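Local coordinates for protein NAD-dependent formate dehydrogenase gamma subunit (Cupriavidus necator, PDB 6VW7) that carries a [2Fe-2S] cluster and, as the gamma subunit of an NAD-dependent formate dehydrogenase, probably takes part in electron transfer between formate and NAD, at residues 32-35 against 36-40; 44-47 against 48-51; 57-60 against 61-65. One frame throughout, in Å; residues are numbered along the deposited sequence.

Contact 1: residues 32-35 against 36-40; sequences LPIL and HEIQD
The imidazole of H36 leans obliquely across the carbonyl of L32, one turn back on helix 31-42, the second helix of the N-terminal four-helix bundle known from the complex I 24 kDa family. H36 CD2 comes to 3.1 Å from L32 O. CG of H36 is anti to the carbonyl carbon (chi1 -80°), which folds the ring back along the helix toward that oxygen. The rings of F74 and H73 each meet the imidazole at about 55°, inclined and not stacked, and H36 NE2 makes a weak hydrogen bond to K265 O of the beta subunit, so the ring sits between the chain that follows helix 61-70 and the beta subunit. A second flat group, the Q39 amide, is gripped at both ends: OE1 accepts from R75 N and NE2 donates to H73 O, which fixes its rotation.

Regular alpha-helical bonds run under these side chains. H36 N donates to L32 O at 2.9 Å, so this oxygen receives an N-H while CD2 of the same residue lies beside it. E37 N bonds P33 O and Q39 N bonds L35 O in the same way, and I38 N reaches I34 O at 3.0 Å, the donor lying nearly in line with that C=O (164°).

On the buried flank I34 and I38 lie side by side and point the same way, with I34 CG2 3.8 Å from I38 CD1. I53 of helix 50-57 packs against both and against L35, I17 and V21 of helix 14-24 touch I38 and I34 respectively, and V67 and I68 of helix 61-70 cover L35. With CG1 beside its own backbone N, I38 arches over the preceding turn, and CG1 rests 3.3 Å from I34 O.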
# COMPACT_ATOMS: atom_id res chain seq x y z
N LEU A 32 20.93 1.11 -2.83
CA LEU A 32 19.84 1.42 -1.90
C LEU A 32 19.88 0.59 -0.62
O LEU A 32 19.62 1.17 0.45
CB LEU A 32 18.47 1.29 -2.58
CG LEU A 32 17.91 2.62 -3.10
CD1 LEU A 32 18.70 3.06 -4.30
CD2 LEU A 32 16.39 2.56 -3.46
N PRO A 33 20.09 -0.74 -0.64
CA PRO A 33 20.28 -1.46 0.64
C PRO A 33 21.42 -0.89 1.46
O PRO A 33 21.34 -0.86 2.70
CB PRO A 33 20.55 -2.90 0.20
CG PRO A 33 19.74 -3.01 -1.12
CD PRO A 33 19.96 -1.67 -1.78
N ILE A 34 22.50 -0.45 0.81
CA ILE A 34 23.62 0.13 1.56
C ILE A 34 23.18 1.44 2.20
O ILE A 34 23.42 1.68 3.39
CB ILE A 34 24.83 0.34 0.63
CG1 ILE A 34 25.50 -0.99 0.32
CG2 ILE A 34 25.83 1.33 1.24
CD1 ILE A 34 26.63 -0.90 -0.71
N LEU A 35 22.52 2.31 1.43
CA LEU A 35 22.09 3.60 1.97
C LEU A 35 21.10 3.41 3.12
O LEU A 35 21.16 4.14 4.11
CB LEU A 35 21.48 4.46 0.86
CG LEU A 35 22.44 4.94 -0.24
CD1 LEU A 35 21.69 5.69 -1.38
CD2 LEU A 35 23.52 5.82 0.34
N HIS A 36 20.19 2.45 2.99
CA HIS A 36 19.27 2.13 4.08
C HIS A 36 20.01 1.69 5.34
O HIS A 36 19.69 2.11 6.46
CB HIS A 36 18.29 1.04 3.65
CG HIS A 36 17.14 1.55 2.82
ND1 HIS A 36 16.30 2.55 3.26
CD2 HIS A 36 16.70 1.20 1.59
CE1 HIS A 36 15.38 2.78 2.34
NE2 HIS A 36 15.61 1.99 1.31
N GLU A 37 20.99 0.79 5.20
CA GLU A 37 21.67 0.28 6.39
C GLU A 37 22.49 1.37 7.08
O GLU A 37 22.53 1.43 8.31
CB GLU A 37 22.56 -0.91 6.04
CG GLU A 37 23.26 -1.57 7.26
CD GLU A 37 22.30 -2.28 8.22
OE1 GLU A 37 21.07 -2.32 7.94
OE2 GLU A 37 22.78 -2.79 9.26
N ILE A 38 23.15 2.23 6.30
CA ILE A 38 23.86 3.38 6.88
C ILE A 38 22.89 4.29 7.62
O ILE A 38 23.10 4.63 8.79
CB ILE A 38 24.62 4.16 5.79
CG1 ILE A 38 25.67 3.27 5.12
CG2 ILE A 38 25.29 5.38 6.41
CD1 ILE A 38 26.40 3.93 3.92
N GLN A 39 21.80 4.70 6.96
CA GLN A 39 20.82 5.56 7.62
C GLN A 39 20.18 4.88 8.83
O GLN A 39 19.92 5.52 9.85
CB GLN A 39 19.74 6.00 6.62
CG GLN A 39 18.67 6.93 7.22
CD GLN A 39 18.07 7.89 6.21
OE1 GLN A 39 18.80 8.59 5.51
NE2 GLN A 39 16.74 7.92 6.14
N ASP A 40 19.88 3.57 8.71
CA ASP A 40 19.24 2.86 9.82
C ASP A 40 20.15 2.81 11.05
O ASP A 40 19.67 2.90 12.18
CB ASP A 40 18.84 1.45 9.40
CG ASP A 40 17.66 1.43 8.42
OD1 ASP A 40 17.07 2.51 8.18
OD2 ASP A 40 17.32 0.35 7.89

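Contact 2: residues 44-47 against 48-51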
# COMPACT_ATOMS: atom_id res chain seq x y z
N TYR A 44 21.74 8.92 9.37
CA TYR A 44 21.81 9.71 8.14
C TYR A 44 22.94 9.13 7.30
O TYR A 44 23.67 8.25 7.74
CB TYR A 44 22.06 11.20 8.44
CG TYR A 44 23.38 11.48 9.15
CD1 TYR A 44 23.57 11.12 10.48
CD2 TYR A 44 24.43 12.10 8.49
CE1 TYR A 44 24.79 11.37 11.14
CE2 TYR A 44 25.65 12.36 9.14
CZ TYR A 44 25.81 11.99 10.46
OH TYR A 44 27.01 12.24 11.11
N ILE A 45 23.08 9.65 6.08
CA ILE A 45 24.20 9.23 5.25
C ILE A 45 25.20 10.38 5.22
O ILE A 45 24.95 11.40 4.55
CB ILE A 45 23.75 8.84 3.83
CG1 ILE A 45 22.80 7.64 3.90
CG2 ILE A 45 24.96 8.55 2.95
CD1 ILE A 45 21.47 7.96 3.38
N PRO A 46 26.34 10.27 5.90
CA PRO A 46 27.30 11.39 5.91
C PRO A 46 27.95 11.53 4.55
O PRO A 46 28.18 10.55 3.84
CB PRO A 46 28.32 10.98 6.97
CG PRO A 46 27.83 9.67 7.57
CD PRO A 46 26.85 9.09 6.62
N ASP A 47 28.28 12.78 4.21
CA ASP A 47 28.98 13.04 2.95
C ASP A 47 30.25 12.21 2.84
O ASP A 47 30.62 11.77 1.75
CB ASP A 47 29.32 14.53 2.84
CG ASP A 47 28.14 15.38 2.35
OD1 ASP A 47 27.12 14.82 1.87
OD2 ASP A 47 28.25 16.62 2.46
N ALA A 48 30.93 11.99 3.97
CA ALA A 48 32.18 11.24 3.95
C ALA A 48 31.98 9.77 3.60
O ALA A 48 32.97 9.09 3.29
CB ALA A 48 32.90 11.36 5.30
N ALA A 49 30.76 9.25 3.63
CA ALA A 49 30.55 7.87 3.21
C ALA A 49 30.52 7.72 1.70
O ALA A 49 30.73 6.61 1.20
CB ALA A 49 29.25 7.33 3.79
N VAL A 50 30.21 8.79 0.96
CA VAL A 50 30.02 8.66 -0.49
C VAL A 50 31.26 8.10 -1.18
O VAL A 50 31.12 7.15 -1.97
CB VAL A 50 29.54 9.99 -1.08
CG1 VAL A 50 29.48 9.91 -2.61
CG2 VAL A 50 28.16 10.34 -0.49
N PRO A 51 32.48 8.60 -0.92
CA PRO A 51 33.65 7.99 -1.59
C PRO A 51 33.80 6.51 -1.28
O PRO A 51 34.24 5.74 -2.14
CB PRO A 51 34.83 8.82 -1.07
CG PRO A 51 34.22 10.12 -0.67
CD PRO A 51 32.89 9.76 -0.10
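P46 and A49 face each other across the turn that leads into helix 50-57, and they form the close side of the contact: A49 CB lies 3.4 Å from P46 O and 4.1 Å from P46 CD. I17 of helix 14-24 touches both residues, and I38 of helix 31-42 packs on the proline ring. V50, also buried, turns CG1 onto R61 and V64 of helix 61-70, whose I68 also touches the side chain; this branch is anti to the backbone N (chi1 174°), while CG2 stays over the turn, 3.6 Å from D47 O.

The opposite character belongs to D47, A48 and P51, all solvent-exposed. There the side chains of D47 and A48 meet mainly the adjoining backbone, and this side is held through D47 O.

Two consecutive type I turns carry the chain round. A49 N donates to P46 O at 2.9 Å and V50 N to D47 O at 3.1 Å. Each donor stands above the plane of its carbonyl, with C=O...N angles of 124° and 122°, so neither bond uses a lone-pair direction; this is the cost of spanning three residues instead of four. The absence of an N-H on P51, whose CD sits 3.6 Å from D47 O, is consistent with the span of the second bond: a four-residue bond to that oxygen cannot form, and D47 O accepts from V50 N.

Contact 3: residues 57-60 against 61-65; sequences LNLS and RAEVH
S60 is the N-cap of helix 61-70, the last helix of the N-terminal bundle, and L59 and V64 add a hydrophobic staple around it. The hydroxyl does the capping: S60 OG accepts from E63 N at 2.9 Å, with an N-H...O angle of 159°. It can do so because OG sits between the backbone N and the carbonyl carbon (chi1 77°), turned into the first turn of the helix. The main chain adds a second link, V64 N to S60 O at 3.2 Å, the first four-residue bond of the helix. The hydroxyl oxygen on E63 N probably offsets part of the positive charge at the helix start.

In the staple, L59 just before the cap reaches V64 four positions after it, with L59 CB 4.2 Å from V64 CG2. E63 CG comes equally near L59 CB, while E63 CB packs against the capping oxygen, 3.3 Å from S60 OG. R285 of the beta subunit lies against E63, so the edge of this cap borders the partner chain. V64 also packs on I53 of helix 50-57, and L59 reaches L31 at the start of helix 31-42.

Just upstream, N58, with positive phi, follows helix 50-57 in a Schellman motif, so the chain passes from one helix end to the next helix start within a few residues. R61, which also touches A54 of helix 50-57, bends at chi2 and chi3 and brings one face of its guanidinium over S60 CB, which lies 4.3 Å above the plane and offset toward the rim. V64 CG2, for its part, rests 3.5 Å from S60 O.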
# COMPACT_ATOMS: atom_id res chain seq x y z
N LEU A 57 31.35 0.03 -5.10
CA LEU A 57 30.39 -0.34 -6.14
C LEU A 57 30.86 0.04 -7.55
O LEU A 57 30.09 -0.11 -8.51
CB LEU A 57 29.04 0.33 -5.86
CG LEU A 57 28.43 0.08 -4.47
CD1 LEU A 57 26.98 0.60 -4.46
CD2 LEU A 57 28.47 -1.39 -4.05
N ASN A 58 32.09 0.52 -7.69
CA ASN A 58 32.61 1.01 -8.97
C ASN A 58 31.63 1.99 -9.60
O ASN A 58 31.28 1.90 -10.78
CB ASN A 58 32.93 -0.16 -9.92
CG ASN A 58 33.73 0.28 -11.15
OD1 ASN A 58 34.48 1.25 -11.11
ND2 ASN A 58 33.56 -0.45 -12.25
N LEU A 59 31.18 2.95 -8.79
CA LEU A 59 30.32 4.03 -9.24
C LEU A 59 31.06 5.35 -9.03
O LEU A 59 32.01 5.42 -8.26
CB LEU A 59 28.99 4.06 -8.47
CG LEU A 59 28.06 2.85 -8.58
CD1 LEU A 59 26.89 3.00 -7.64
CD2 LEU A 59 27.56 2.70 -10.02
N SER A 60 30.61 6.40 -9.71
CA SER A 60 31.22 7.69 -9.44
C SER A 60 30.61 8.30 -8.18
O SER A 60 29.50 7.96 -7.77
CB SER A 60 31.03 8.65 -10.61
OG SER A 60 29.70 9.14 -10.58
N ARG A 61 31.35 9.22 -7.58
CA ARG A 61 30.83 9.91 -6.40
C ARG A 61 29.58 10.71 -6.75
O ARG A 61 28.63 10.77 -5.96
CB ARG A 61 31.90 10.82 -5.79
CG ARG A 61 33.08 10.10 -5.13
CD ARG A 61 34.16 9.69 -6.15
NE ARG A 61 34.10 10.52 -7.36
CZ ARG A 61 34.60 10.18 -8.54
NH1 ARG A 61 35.21 9.01 -8.71
NH2 ARG A 61 34.48 11.00 -9.56
N ALA A 62 29.56 11.34 -7.93
CA ALA A 62 28.38 12.12 -8.32
C ALA A 62 27.16 11.23 -8.49
O ALA A 62 26.05 11.60 -8.09
CB ALA A 62 28.66 12.88 -9.63
N GLU A 63 27.36 10.03 -9.03
CA GLU A 63 26.26 9.08 -9.17
C GLU A 63 25.65 8.76 -7.80
O GLU A 63 24.43 8.82 -7.62
CB GLU A 63 26.78 7.82 -9.86
CG GLU A 63 25.91 6.60 -9.73
CD GLU A 63 24.67 6.68 -10.59
OE1 GLU A 63 24.64 7.53 -11.49
OE2 GLU A 63 23.73 5.89 -10.37
N VAL A 64 26.50 8.41 -6.83
CA VAL A 64 26.01 8.08 -5.49
C VAL A 64 25.29 9.27 -4.87
O VAL A 64 24.19 9.13 -4.33
CB VAL A 64 27.18 7.59 -4.61
CG1 VAL A 64 26.70 7.31 -3.19
CG2 VAL A 64 27.82 6.35 -5.21
N HIS A 65 25.91 10.46 -4.93
CA HIS A 65 25.26 11.64 -4.38
C HIS A 65 23.93 11.91 -5.07
O HIS A 65 22.96 12.34 -4.41
CB HIS A 65 26.20 12.84 -4.47
CG HIS A 65 25.60 14.11 -3.94
ND1 HIS A 65 25.12 15.10 -4.76
CD2 HIS A 65 25.39 14.53 -2.67
CE1 HIS A 65 24.65 16.09 -4.02
NE2 HIS A 65 24.80 15.77 -2.75

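How the contacts relate
From the N terminus the three contacts follow in series, none nested or crossing, and each closes only a turn or two of chain. Contact 1 lies within helix 31-42, contact 2 leads into helix 50-57, and contact 3 opens helix 61-70. Their buried flanks nevertheless meet: I38 CG2 of contact 1 packs on P46 CD of contact 2, V50 CG1 of contact 2 on V64 CB of contact 3, and I34 CD1 of contact 1 touches L57 CD2 of contact 3. Side chains from these local contacts thus help join three successive helices of the N-terminal bundle, away from the [2Fe-2S] site, while contacts 1 and 3 both reach the beta subunit.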